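PDB 1VRM: hypothetical protein TM1553 from Thermotoga maritima, which probably transfers flavin mononucleotide from FAD to target proteins in a metal-dependent reaction, as other members of the ApbE family do. Local coordinates for residues 24-29 and 189-194; 87-92 and 160-165; 104-109 and 156-161; 260-265 and 281-286; 303-308 and 317-322. All coordinates share one frame; numbering follows the deposited sequence.

Contact 1 of 5, residues 24-29 and 189-194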
# COMPACT_ATOMS: atom_id res chain seq x y z
N PHE A 24 4.21 -0.48 -16.16
CA PHE A 24 3.09 -0.97 -15.39
C PHE A 24 3.64 -2.12 -14.54
O PHE A 24 4.27 -3.07 -15.06
CB PHE A 24 1.95 -1.36 -16.33
CG PHE A 24 1.41 -0.18 -17.07
CD1 PHE A 24 0.46 0.60 -16.52
CD2 PHE A 24 1.92 0.18 -18.30
CE1 PHE A 24 -0.05 1.73 -17.18
CE2 PHE A 24 1.43 1.34 -18.96
CZ PHE A 24 0.45 2.11 -18.38
N ALA A 25 3.38 -2.03 -13.24
CA ALA A 25 3.75 -3.08 -12.31
C ALA A 25 2.92 -2.83 -11.07
O ALA A 25 2.39 -1.73 -10.91
CB ALA A 25 5.25 -3.02 -11.99
N LEU A 26 2.91 -3.79 -10.16
CA LEU A 26 2.29 -3.65 -8.84
C LEU A 26 0.81 -3.27 -8.97
O LEU A 26 0.25 -2.56 -8.13
CB LEU A 26 3.09 -2.63 -8.03
CG LEU A 26 4.59 -2.92 -7.79
CD1 LEU A 26 5.33 -1.70 -7.36
CD2 LEU A 26 4.69 -4.06 -6.75
N GLY A 27 0.20 -3.76 -10.05
CA GLY A 27 -1.17 -3.46 -10.37
C GLY A 27 -1.51 -2.02 -10.72
O GLY A 27 -2.68 -1.66 -10.70
N THR A 28 -0.51 -1.24 -11.10
CA THR A 28 -0.69 0.17 -11.31
C THR A 28 0.34 0.64 -12.33
O THR A 28 0.96 -0.18 -13.04
CB THR A 28 -0.59 0.92 -9.94
OG1 THR A 28 -1.04 2.28 -10.05
CG2 THR A 28 0.81 0.84 -9.29
N SER A 29 0.47 1.95 -12.47
CA SER A 29 1.52 2.54 -13.27
C SER A 29 2.66 2.90 -12.32
O SER A 29 2.42 3.27 -11.16
CB SER A 29 1.02 3.76 -14.03
OG SER A 29 0.40 4.62 -13.13
N VAL A 189 11.00 7.17 -6.87
CA VAL A 189 10.21 6.14 -7.51
C VAL A 189 8.76 6.31 -7.10
O VAL A 189 8.51 6.63 -5.93
CB VAL A 189 10.66 4.75 -7.13
CG1 VAL A 189 9.91 3.69 -7.94
CG2 VAL A 189 12.18 4.59 -7.30
N GLU A 190 7.85 6.06 -8.02
CA GLU A 190 6.42 6.25 -7.78
C GLU A 190 5.71 5.00 -8.27
O GLU A 190 6.09 4.42 -9.29
CB GLU A 190 5.95 7.46 -8.56
CG GLU A 190 4.55 7.88 -8.31
CD GLU A 190 4.19 9.15 -9.08
OE1 GLU A 190 5.09 9.74 -9.72
OE2 GLU A 190 3.00 9.54 -9.04
N ALA A 191 4.69 4.60 -7.52
CA ALA A 191 3.81 3.51 -7.94
C ALA A 191 2.43 3.89 -7.49
O ALA A 191 2.19 4.06 -6.30
CB ALA A 191 4.25 2.20 -7.37
N GLY A 192 1.55 4.08 -8.45
CA GLY A 192 0.16 4.39 -8.15
C GLY A 192 0.01 5.51 -7.14
O GLY A 192 -0.77 5.40 -6.16
N GLY A 193 0.74 6.58 -7.32
CA GLY A 193 0.52 7.68 -6.31
C GLY A 193 1.07 7.46 -4.87
O GLY A 193 0.64 8.06 -3.84
N ASP A 194 1.95 6.49 -4.75
CA ASP A 194 2.87 6.35 -3.61
C ASP A 194 4.25 6.74 -4.14
O ASP A 194 4.61 6.37 -5.26
CB ASP A 194 2.91 4.94 -3.09
CG ASP A 194 1.54 4.47 -2.51
OD1 ASP A 194 0.61 5.31 -2.41
OD2 ASP A 194 1.44 3.27 -2.16

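Contact 2 of 5, residues 87-92 and 160-165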
# COMPACT_ATOMS: atom_id res chain seq x y z
N SER A 87 9.46 -12.49 6.11
CA SER A 87 9.63 -11.20 6.72
C SER A 87 8.50 -10.24 6.30
O SER A 87 7.96 -9.50 7.12
CB SER A 87 10.97 -10.61 6.32
OG SER A 87 10.94 -10.18 4.98
N LEU A 88 8.08 -10.29 5.04
CA LEU A 88 6.99 -9.40 4.61
C LEU A 88 5.65 -9.74 5.25
O LEU A 88 4.91 -8.88 5.69
CB LEU A 88 6.88 -9.37 3.08
CG LEU A 88 5.83 -8.46 2.49
CD1 LEU A 88 5.97 -7.03 2.97
CD2 LEU A 88 5.98 -8.57 0.99
N ILE A 89 5.34 -11.02 5.28
CA ILE A 89 4.10 -11.44 5.95
C ILE A 89 4.13 -11.09 7.43
O ILE A 89 3.16 -10.52 7.94
CB ILE A 89 3.80 -12.93 5.68
CG1 ILE A 89 3.58 -13.10 4.18
CG2 ILE A 89 2.60 -13.44 6.46
CD1 ILE A 89 3.38 -14.55 3.72
N LYS A 90 5.25 -11.34 8.10
CA LYS A 90 5.40 -10.93 9.52
C LYS A 90 5.17 -9.44 9.70
O LYS A 90 4.45 -9.01 10.60
CB LYS A 90 6.80 -11.27 10.06
CG LYS A 90 6.80 -11.77 11.49
CD LYS A 90 6.50 -13.25 11.58
CE LYS A 90 7.11 -13.90 12.80
NZ LYS A 90 8.58 -14.16 12.72
N ALA A 91 5.76 -8.65 8.81
CA ALA A 91 5.60 -7.19 8.88
C ALA A 91 4.14 -6.77 8.68
O ALA A 91 3.63 -5.92 9.38
CB ALA A 91 6.49 -6.51 7.92
N ALA A 92 3.46 -7.40 7.73
CA ALA A 92 2.08 -7.07 7.46
C ALA A 92 1.23 -7.41 8.67
O ALA A 92 0.37 -6.65 9.10
CB ALA A 92 1.59 -7.82 6.20
N ILE A 160 -4.40 -14.46 2.46
CA ILE A 160 -3.54 -13.26 2.60
C ILE A 160 -3.62 -12.48 1.30
O ILE A 160 -3.53 -13.05 0.20
CB ILE A 160 -2.09 -13.70 2.85
CG1 ILE A 160 -1.98 -14.41 4.23
CG2 ILE A 160 -1.14 -12.56 2.67
CD1 ILE A 160 -0.70 -15.17 4.47
N ASP A 161 -3.76 -11.17 1.40
CA ASP A 161 -3.62 -10.28 0.25
C ASP A 161 -2.73 -9.12 0.71
O ASP A 161 -3.02 -8.49 1.73
CB ASP A 161 -4.94 -9.69 -0.26
CG ASP A 161 -4.69 -8.78 -1.50
OD1 ASP A 161 -4.63 -9.28 -2.65
OD2 ASP A 161 -4.49 -7.56 -1.31
N LEU A 162 -1.63 -8.90 -0.02
CA LEU A 162 -0.60 -7.91 0.37
C LEU A 162 -0.73 -6.59 -0.42
O LEU A 162 0.18 -5.76 -0.38
CB LEU A 162 0.81 -8.50 0.21
CG LEU A 162 1.13 -9.68 1.13
CD1 LEU A 162 2.53 -10.21 1.04
CD2 LEU A 162 0.85 -9.32 2.60
N GLY A 163 -1.87 -6.36 -1.08
CA GLY A 163 -2.00 -5.20 -1.92
C GLY A 163 -1.92 -3.90 -1.12
O GLY A 163 -1.64 -2.83 -1.70
N GLY A 164 -2.17 -3.95 0.19
CA GLY A 164 -2.17 -2.74 1.02
C GLY A 164 -0.78 -2.34 1.49
O GLY A 164 -0.62 -1.28 2.10
N ILE A 165 0.24 -3.17 1.22
CA ILE A 165 1.60 -2.93 1.68
C ILE A 165 2.66 -3.16 0.59
O ILE A 165 3.81 -2.71 0.72
CB ILE A 165 1.88 -3.77 3.00
CG1 ILE A 165 3.12 -3.29 3.73
CG2 ILE A 165 1.88 -5.29 2.71
CD1 ILE A 165 3.33 -3.96 5.08

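Contact 3 of 5, residues 104-109 and 156-161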
# COMPACT_ATOMS: atom_id res chain seq x y z
N ASP A 104 -5.40 -5.05 7.61
CA ASP A 104 -5.33 -6.47 7.86
C ASP A 104 -5.07 -7.19 6.54
O ASP A 104 -5.91 -7.11 5.66
CB ASP A 104 -6.63 -6.93 8.46
CG ASP A 104 -6.56 -8.35 9.03
OD1 ASP A 104 -5.82 -9.14 8.43
OD2 ASP A 104 -7.20 -8.67 10.09
N PRO A 105 -3.93 -7.90 6.44
CA PRO A 105 -3.59 -8.58 5.20
C PRO A 105 -4.42 -9.84 4.98
O PRO A 105 -4.21 -10.51 4.00
CB PRO A 105 -2.11 -8.90 5.39
CG PRO A 105 -1.97 -9.14 6.80
CD PRO A 105 -2.90 -8.15 7.47
N THR A 106 -5.35 -10.17 5.86
CA THR A 106 -6.22 -11.31 5.62
C THR A 106 -7.62 -10.95 5.10
O THR A 106 -8.58 -11.68 5.28
CB THR A 106 -6.34 -12.19 6.86
OG1 THR A 106 -7.00 -11.44 7.89
CG2 THR A 106 -4.96 -12.67 7.35
N VAL A 107 -7.72 -9.81 4.43
CA VAL A 107 -8.93 -9.47 3.67
C VAL A 107 -9.08 -10.30 2.37
O VAL A 107 -10.01 -10.05 1.61
CB VAL A 107 -8.98 -7.95 3.32
CG1 VAL A 107 -9.21 -7.11 4.59
CG2 VAL A 107 -7.74 -7.52 2.65
N GLY A 108 -8.23 -11.30 2.12
CA GLY A 108 -8.28 -12.02 0.89
C GLY A 108 -9.62 -12.67 0.60
O GLY A 108 -10.13 -12.60 -0.51
N ARG A 109 -10.22 -13.38 1.58
CA ARG A 109 -11.49 -14.03 1.33
C ARG A 109 -12.59 -13.01 0.97
O ARG A 109 -13.45 -13.29 0.14
CB ARG A 109 -11.97 -14.89 2.51
CG ARG A 109 -11.15 -16.15 2.75
CD ARG A 109 -11.30 -17.21 1.73
NE ARG A 109 -12.67 -17.70 1.70
CZ ARG A 109 -13.17 -18.68 2.49
NH1 ARG A 109 -12.42 -19.27 3.38
NH2 ARG A 109 -14.43 -19.08 2.32
N ASN A 156 -8.64 -21.33 9.58
CA ASN A 156 -9.99 -20.80 9.42
C ASN A 156 -10.26 -20.29 8.01
O ASN A 156 -11.17 -19.48 7.79
CB ASN A 156 -10.27 -19.72 10.45
CG ASN A 156 -10.38 -20.29 11.84
OD1 ASN A 156 -11.02 -21.33 12.02
ND2 ASN A 156 -9.73 -19.68 12.81
N GLY A 157 -9.54 -20.82 7.04
CA GLY A 157 -9.79 -20.53 5.65
C GLY A 157 -9.37 -19.14 5.25
O GLY A 157 -9.74 -18.67 4.16
N VAL A 158 -8.53 -18.48 6.03
CA VAL A 158 -8.16 -17.11 5.64
C VAL A 158 -7.24 -17.15 4.41
O VAL A 158 -6.52 -18.13 4.17
CB VAL A 158 -7.54 -16.25 6.73
CG1 VAL A 158 -8.40 -16.12 7.94
CG2 VAL A 158 -6.18 -16.74 7.08
N LYS A 159 -7.26 -16.06 3.66
CA LYS A 159 -6.36 -15.85 2.57
C LYS A 159 -5.69 -14.48 2.74
O LYS A 159 -6.32 -13.49 3.09
CB LYS A 159 -7.06 -15.90 1.24
CG LYS A 159 -7.59 -17.33 0.90
CD LYS A 159 -8.06 -17.39 -0.51
CE LYS A 159 -8.27 -18.81 -1.07
NZ LYS A 159 -8.66 -18.85 -2.56
N ILE A 160 -4.40 -14.46 2.46
CA ILE A 160 -3.54 -13.26 2.60
C ILE A 160 -3.62 -12.48 1.30
O ILE A 160 -3.53 -13.05 0.20
CB ILE A 160 -2.09 -13.70 2.85
CG1 ILE A 160 -1.98 -14.41 4.23
CG2 ILE A 160 -1.14 -12.56 2.67
CD1 ILE A 160 -0.70 -15.17 4.47
N ASP A 161 -3.76 -11.17 1.40
CA ASP A 161 -3.62 -10.28 0.25
C ASP A 161 -2.73 -9.12 0.71
O ASP A 161 -3.02 -8.49 1.73
CB ASP A 161 -4.94 -9.69 -0.26
CG ASP A 161 -4.69 -8.78 -1.50
OD1 ASP A 161 -4.63 -9.28 -2.65
OD2 ASP A 161 -4.49 -7.56 -1.31
O HOH W 1 -9.27 -14.06 4.41

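Contact 4 of 5, residues 260-265 and 281-286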
# COMPACT_ATOMS: atom_id res chain seq x y z
N ARG A 260 -16.39 3.67 4.61
CA ARG A 260 -17.14 4.83 4.19
C ARG A 260 -16.76 6.11 4.92
O ARG A 260 -16.03 6.06 5.92
CB ARG A 260 -18.65 4.58 4.36
CG ARG A 260 -19.15 3.31 3.60
CD ARG A 260 -18.89 3.42 2.13
NE ARG A 260 -19.57 2.39 1.33
CZ ARG A 260 -19.47 2.31 0.01
NH1 ARG A 260 -18.72 3.17 -0.65
NH2 ARG A 260 -20.10 1.35 -0.65
N GLY A 261 -17.17 7.27 4.40
CA GLY A 261 -16.96 8.51 5.12
C GLY A 261 -15.69 9.25 4.77
O GLY A 261 -15.49 10.38 5.21
N VAL A 262 -14.88 8.65 3.90
CA VAL A 262 -13.52 9.16 3.60
C VAL A 262 -13.23 9.04 2.10
O VAL A 262 -13.52 8.01 1.47
CB VAL A 262 -12.44 8.35 4.38
CG1 VAL A 262 -11.04 8.96 4.14
CG2 VAL A 262 -12.75 8.30 5.85
N TRP A 263 -12.71 10.10 1.48
CA TRP A 263 -12.32 10.07 0.10
C TRP A 263 -10.85 9.71 -0.10
O TRP A 263 -10.49 8.92 -1.01
CB TRP A 263 -12.66 11.37 -0.61
CG TRP A 263 -14.15 11.57 -0.87
CD1 TRP A 263 -15.14 10.63 -0.79
CD2 TRP A 263 -14.78 12.78 -1.34
NE1 TRP A 263 -16.36 11.20 -1.14
CE2 TRP A 263 -16.15 12.51 -1.49
CE3 TRP A 263 -14.31 14.03 -1.65
CZ2 TRP A 263 -17.06 13.48 -1.94
CZ3 TRP A 263 -15.22 15.01 -2.10
CH2 TRP A 263 -16.55 14.72 -2.22
N SER A 264 -9.98 10.28 0.73
CA SER A 264 -8.56 9.88 0.68
C SER A 264 -7.81 10.16 1.95
O SER A 264 -8.22 10.98 2.78
CB SER A 264 -7.84 10.53 -0.48
OG SER A 264 -7.75 11.92 -0.31
N VAL A 265 -6.73 9.41 2.15
CA VAL A 265 -5.82 9.67 3.26
C VAL A 265 -4.41 9.59 2.68
O VAL A 265 -4.09 8.62 2.00
CB VAL A 265 -5.93 8.61 4.37
CG1 VAL A 265 -4.81 8.77 5.41
CG2 VAL A 265 -7.32 8.61 5.04
N ALA A 281 -4.85 1.80 6.80
CA ALA A 281 -5.46 1.78 8.13
C ALA A 281 -6.16 3.11 8.45
O ALA A 281 -7.26 3.14 8.99
CB ALA A 281 -4.40 1.55 9.20
N GLY A 282 -5.50 4.21 8.12
CA GLY A 282 -6.10 5.55 8.37
C GLY A 282 -7.38 5.75 7.59
O GLY A 282 -8.34 6.36 8.08
N PHE A 283 -7.41 5.28 6.35
CA PHE A 283 -8.62 5.36 5.53
C PHE A 283 -9.80 4.65 6.24
O PHE A 283 -10.87 5.18 6.37
CB PHE A 283 -8.40 4.72 4.19
CG PHE A 283 -9.53 4.95 3.21
CD1 PHE A 283 -10.66 4.13 3.27
CD2 PHE A 283 -9.47 5.94 2.27
CE1 PHE A 283 -11.71 4.30 2.38
CE2 PHE A 283 -10.53 6.14 1.37
CZ PHE A 283 -11.64 5.30 1.43
N VAL A 284 -9.55 3.44 6.71
CA VAL A 284 -10.55 2.66 7.41
C VAL A 284 -10.96 3.31 8.74
O VAL A 284 -12.11 3.26 9.10
CB VAL A 284 -10.06 1.23 7.67
CG1 VAL A 284 -10.99 0.48 8.64
CG2 VAL A 284 -9.82 0.46 6.34
N MSE A 285 -10.01 3.85 9.49
CA MSE A 285 -10.32 4.38 10.81
C MSE A 285 -10.93 5.79 10.77
O MSE A 285 -11.61 6.18 11.72
CB MSE A 285 -9.04 4.39 11.63
CG MSE A 285 -8.60 3.00 11.98
SE MSE A 285 -6.94 3.01 13.03
CE MSE A 285 -7.89 3.50 14.83
N ALA A 286 -10.63 6.54 9.73
CA ALA A 286 -10.99 7.99 9.72
C ALA A 286 -12.50 8.21 9.52
O ALA A 286 -13.03 9.29 9.84
CB ALA A 286 -10.23 8.74 8.68
O HOH W 2 -13.64 4.97 6.95

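Contact 5 of 5, residues 303-308 and 317-322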
# COMPACT_ATOMS: atom_id res chain seq x y z
N HIS A 303 2.37 11.14 9.30
CA HIS A 303 2.00 12.51 9.26
C HIS A 303 1.01 12.67 8.15
O HIS A 303 1.35 12.39 6.99
CB HIS A 303 3.26 13.35 9.09
CG HIS A 303 4.25 12.99 10.15
ND1 HIS A 303 4.03 13.27 11.48
CD2 HIS A 303 5.33 12.17 10.11
CE1 HIS A 303 4.98 12.69 12.21
NE2 HIS A 303 5.78 12.02 11.40
N LEU A 304 -0.20 13.14 8.46
CA LEU A 304 -1.29 12.89 7.53
C LEU A 304 -2.21 14.02 7.16
O LEU A 304 -2.36 15.01 7.88
CB LEU A 304 -2.12 11.75 8.00
CG LEU A 304 -3.10 11.97 9.12
CD1 LEU A 304 -3.93 10.71 9.30
CD2 LEU A 304 -2.39 12.36 10.41
N LEU A 305 -2.84 13.82 6.01
CA LEU A 305 -3.88 14.69 5.50
C LEU A 305 -5.04 13.79 5.09
O LEU A 305 -4.83 12.85 4.30
CB LEU A 305 -3.40 15.46 4.29
CG LEU A 305 -4.38 16.41 3.59
CD1 LEU A 305 -3.67 17.44 2.81
CD2 LEU A 305 -5.28 15.64 2.63
N ILE A 306 -6.24 14.08 5.58
CA ILE A 306 -7.44 13.32 5.25
C ILE A 306 -8.39 14.21 4.47
O ILE A 306 -8.63 15.34 4.84
CB ILE A 306 -8.18 12.87 6.54
CG1 ILE A 306 -7.28 12.05 7.44
CG2 ILE A 306 -9.45 12.12 6.18
CD1 ILE A 306 -7.81 11.83 8.78
N VAL A 307 -8.95 13.69 3.37
CA VAL A 307 -10.04 14.36 2.69
C VAL A 307 -11.29 13.55 3.04
O VAL A 307 -11.42 12.39 2.62
CB VAL A 307 -9.87 14.37 1.18
CG1 VAL A 307 -11.09 15.12 0.54
CG2 VAL A 307 -8.54 15.00 0.78
N LEU A 308 -12.15 14.14 3.83
CA LEU A 308 -13.36 13.48 4.26
C LEU A 308 -14.39 13.48 3.11
O LEU A 308 -14.27 14.26 2.18
CB LEU A 308 -13.93 14.20 5.46
CG LEU A 308 -13.05 14.19 6.69
CD1 LEU A 308 -13.59 15.22 7.67
CD2 LEU A 308 -12.96 12.78 7.25
N GLU A 317 -0.75 18.83 12.44
CA GLU A 317 0.20 19.92 12.44
C GLU A 317 1.56 19.47 11.86
O GLU A 317 2.28 20.23 11.23
CB GLU A 317 0.37 20.45 13.86
CG GLU A 317 -0.86 21.13 14.39
CD GLU A 317 -1.28 22.34 13.58
OE1 GLU A 317 -0.40 23.10 13.10
OE2 GLU A 317 -2.50 22.52 13.40
N THR A 318 1.91 18.21 12.08
CA THR A 318 3.16 17.67 11.54
C THR A 318 3.12 17.68 9.99
O THR A 318 4.11 17.92 9.34
CB THR A 318 3.49 16.24 12.08
OG1 THR A 318 2.38 15.34 11.94
CG2 THR A 318 3.95 16.34 13.54
N PHE A 319 1.97 17.36 9.40
CA PHE A 319 1.83 17.37 7.95
C PHE A 319 2.15 18.77 7.40
O PHE A 319 2.86 18.90 6.40
CB PHE A 319 0.39 16.91 7.53
CG PHE A 319 0.26 16.66 6.06
CD1 PHE A 319 -0.03 17.67 5.18
CD2 PHE A 319 0.50 15.37 5.54
CE1 PHE A 319 -0.11 17.40 3.79
CE2 PHE A 319 0.39 15.15 4.16
CZ PHE A 319 0.08 16.15 3.32
N LYS A 320 1.65 19.80 8.10
CA LYS A 320 1.82 21.19 7.69
C LYS A 320 3.28 21.56 7.58
O LYS A 320 3.65 22.41 6.78
CB LYS A 320 1.08 22.14 8.65
CG LYS A 320 -0.43 21.79 8.80
CD LYS A 320 -1.21 22.84 9.60
CE LYS A 320 -2.63 22.43 9.87
NZ LYS A 320 -3.27 23.40 10.85
N LEU A 321 4.15 20.90 8.36
CA LEU A 321 5.57 21.19 8.29
C LEU A 321 6.16 20.95 6.89
O LEU A 321 7.19 21.51 6.55
CB LEU A 321 6.36 20.36 9.31
CG LEU A 321 6.02 20.62 10.77
CD1 LEU A 321 6.77 19.65 11.72
CD2 LEU A 321 6.29 22.08 11.12
N PHE A 322 5.54 20.03 6.13
CA PHE A 322 6.02 19.61 4.81
C PHE A 322 5.41 20.42 3.67
O PHE A 322 5.74 20.19 2.53
CB PHE A 322 5.75 18.14 4.62
CG PHE A 322 6.48 17.28 5.59
CD1 PHE A 322 7.77 16.82 5.29
CD2 PHE A 322 5.91 16.93 6.79
CE1 PHE A 322 8.42 16.01 6.18
CE2 PHE A 322 6.58 16.17 7.69
CZ PHE A 322 7.85 15.72 7.40

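Contact 1 of 5, residues 24-29 and 189-194
In Thr-28, OG1 stands anti to the backbone N (chi1 -168°). This turns the hydroxyl to the backbone of Gly-192, with OG1 3.1 Å from Gly-192 CA. The approach is tight. It is possible because Gly-192 has no side chain on the side where the hydroxyl lies. The methyl of Thr-28 comes in next to it, with CG2 3.4 Å from Gly-192 N. In Leu-26, CG is anti to the carbonyl carbon (chi1 -58°). Beyond it, CD1 ends 4.0 Å from Ala-191 CB. That methyl is also brushed by Thr-28 CG2. Both segments contain a type I' turn, Ala-25 to Thr-28 and Ala-191 to Asp-194. Each closes a tight two-residue beta hairpin, and the hairpins lie side by side in the antiparallel sheet. Leu-26 and Gly-192 hold the first inner positions of these turns, both with positive phi. The inner strands 28-35 and 186-191 are neighbours. They are joined here by a backbone hydrogen bond from Gly-192 N to Ser-29 O, 3.0 Å long. It is nearly straight at the hydrogen (163°), and the donor lies almost in line with the carbonyl. Ser-29 O also receives a CA-H...O contact from Ala-191 CA at 3.5 Å. Beyond the segments, Leu-26 packs on Met-52 and Ile-55 of helix 41-58 and on Ala-170 of helix 166-181.

Contact 2 of 5, residues 87-92 and 160-165
Leu-88 and Leu-162 reach toward each other tip to tip. Leu-88 CD2 meets Leu-162 CD1 at 3.8 Å, the closest approach of the contact. CG of Leu-88 is anti to its backbone N (chi1 -178°), and this sends the branch out from helix 83-98 to the loop. Leu-162 also turns its other methyl to the helix, and CD2 lies 4.0 Å from Ala-92 CB. One leucine thus touches two residues a helical turn apart, each with a different methyl. Ile-89 and Ile-160 are set differently. Their side chains cross at about a right angle, and only their ends come together, CD1 to CD1 at 4.2 Å. At the other end of the loop, Ile-165 has CG1 anti to the backbone N (chi1 -165°). Its CD1 lies 4.1 Å from Ala-92 CA, while its CG2 faces Ala-92 CB at 4.3 Å. The small alanine lets the loop come near the helix here. All six residues that touch are buried, and the join is entirely apolar. The loop is shaped by an Asx turn, in which Asp-161 OD2 accepts from Gly-163 N. Ile-165 is the N-cap residue of helix 166-181. Phe-59 packs on both Leu-88 and Leu-162. Ile-71 and Val-143 and Phe-145 cover Ile-89, so the contact lies between helices 83-98 and 67-72, strand 143-146 and the start of helix 166-181.

Contact 3 of 5, residues 104-109 and 156-161
Pro-105 and Asp-161 meet in the tight part of the contact. Asp-161 N gives a short bond of 2.7 Å to Pro-105 O, nearly straight at the hydrogen (165°). The same oxygen receives a CA-H...O contact from Ile-160 CA at 3.2 Å. Further along, Lys-159 O lies 3.3 Å from Thr-106 CA and accepts a weak, bent bond from Gly-108 N. Gly-108 has no side chain, and this leaves room for that carbonyl. The two loops therefore touch backbone to backbone. Asp-104 to Val-107 form a type I turn that leads into helix 108-114, with Val-107 at the N-cap. An Asx turn fixes its start: Asp-104 OD1 accepts from both Thr-106 N and Thr-106 OG1, which reach it from the same face of the carboxylate. The outer side is looser and made by long chains. Arg-109 bends at chi2 and chi3 (-71° and -63°), so CD and NE double back beside Gly-157. NH1 donates a hydrogen bond of 2.9 Å to Gly-157 O, which lies at the edge of the guanidinium, near its plane. Arg-109 CD rests 3.8 Å from Lys-159 CG, where the two chains pass at a slant. Lys-159 runs on extended, and its NZ pairs with Glu-112. Water 1 sits between the two backbones, 2.6 Å from Thr-106 O, and accepts from Arg-109 N and Lys-159 N. On the far side from Arg-109, Asp-161 OD2 bonds Gly-163 N and an unidentified ligand that also meets Asp-104 N. That ligand probably comes from the crystallisation liquor, but may mark a pocket.

Contact 4 of 5, residues 260-265 and 281-286
Val-262 meets the Phe-283 ring with both its side chain and its backbone. CB sits over the centre of one ring face, a CH-pi contact 4.2 Å from the centroid. The carbonyl of the same residue also comes close, with Val-262 O 3.3 Å from Phe-283 CZ. The next carbonyl, Trp-263 O, lies at the ring edge near its plane. CG of Phe-283 is anti to its backbone N (chi1 -171°), which puts CG on the strand side, and the ring continues toward Val-262. The two side chains run antiparallel to one another. Val-262 CG2 reaches further along the helix, to Ala-286 CB at 3.8 Å. Val-265 presses on the helix backbone itself, with CG2 3.5 Å from Phe-283 CA. Gly-282 keeps the helix surface low beside this valine. Water 2 lies 2.8 Å from both Arg-260 O and Phe-283 O and bridges the start of the strand segment to the helix. At Trp-263 the strand is broken by a classic beta bulge, where Trp-263 and Ser-264 lie opposite the single residue Val-307. Trp-263 points away from the helix and makes a cation-pi contact with Arg-215. His-248 and Ile-250 also pack on the Phe-283 ring. The whole is typical of an alpha+beta layered fold, with a helix packed on an antiparallel sheet: helix 272-296 connects the neighbouring strands 262-269 and 303-308.

Contact 5 of 5, residues 303-308 and 317-322
His-303 meets Thr-318 at the start of strand 303-308, a strand of the antiparallel sheet. The chain turns back through strand 313-315 and then forms a short, weakly bonded helix at 317-320, which packs on the beginning of strand 303-308. The side chains of His-303 and Thr-318 cross at about a right angle. Thr-318 OG1 lies at the edge of the imidazole, in its plane, and shares a hydrogen bond of 2.7 Å with His-303 ND1. Either atom could be the donor. Thr-318 OG1 also bonds Ser-316 OG. The backbone of His-303 takes part too: its O lies 3.4 Å from Phe-319 CD2, at the edge of that ring. Leu-304 points its side chain to the other side, onto Val-293 of helix 272-296. Its carbonyl faces the short helix, with Leu-304 O 3.4 Å from Phe-319 CB. CG of Phe-319 is anti to its backbone N (chi1 -169°), which directs CG toward the strand, and the ring reaches Leu-305. Ile-268 of the neighbouring strand 262-269 and Asp-221 and Ile-223 of strand 219-225 also pack on this aromatic ring, which is buried. Leu-305 covers one face. Its CB stands over the ring centre, 3.7 Å from the centroid and 12° off the normal, in a CH-pi contact. Past it, Leu-305 CD1 comes down near the rim, 3.7 Å from Phe-319 CE1.

In the fold
From the N terminus, contact 1 opens first and closes a long loop of about 160 residues, bringing the first two hairpins of the sheet together. Contacts 2 and 3 both lie within that loop. They end on the same piece of chain and share Ile-160 and Asp-161. They tie helix 83-98 and the start of helix 108-114 to the loop before helix 166-181, and they touch where Ala-92 meets Pro-105. Contacts 4 and 5 follow in series, each closing a short loop. Contact 4 sets helix 272-296 against strand 262-269, and contact 5 sets the C-terminal helix on strand 303-308. These two strands are neighbours in the sheet that contact 1 also reaches.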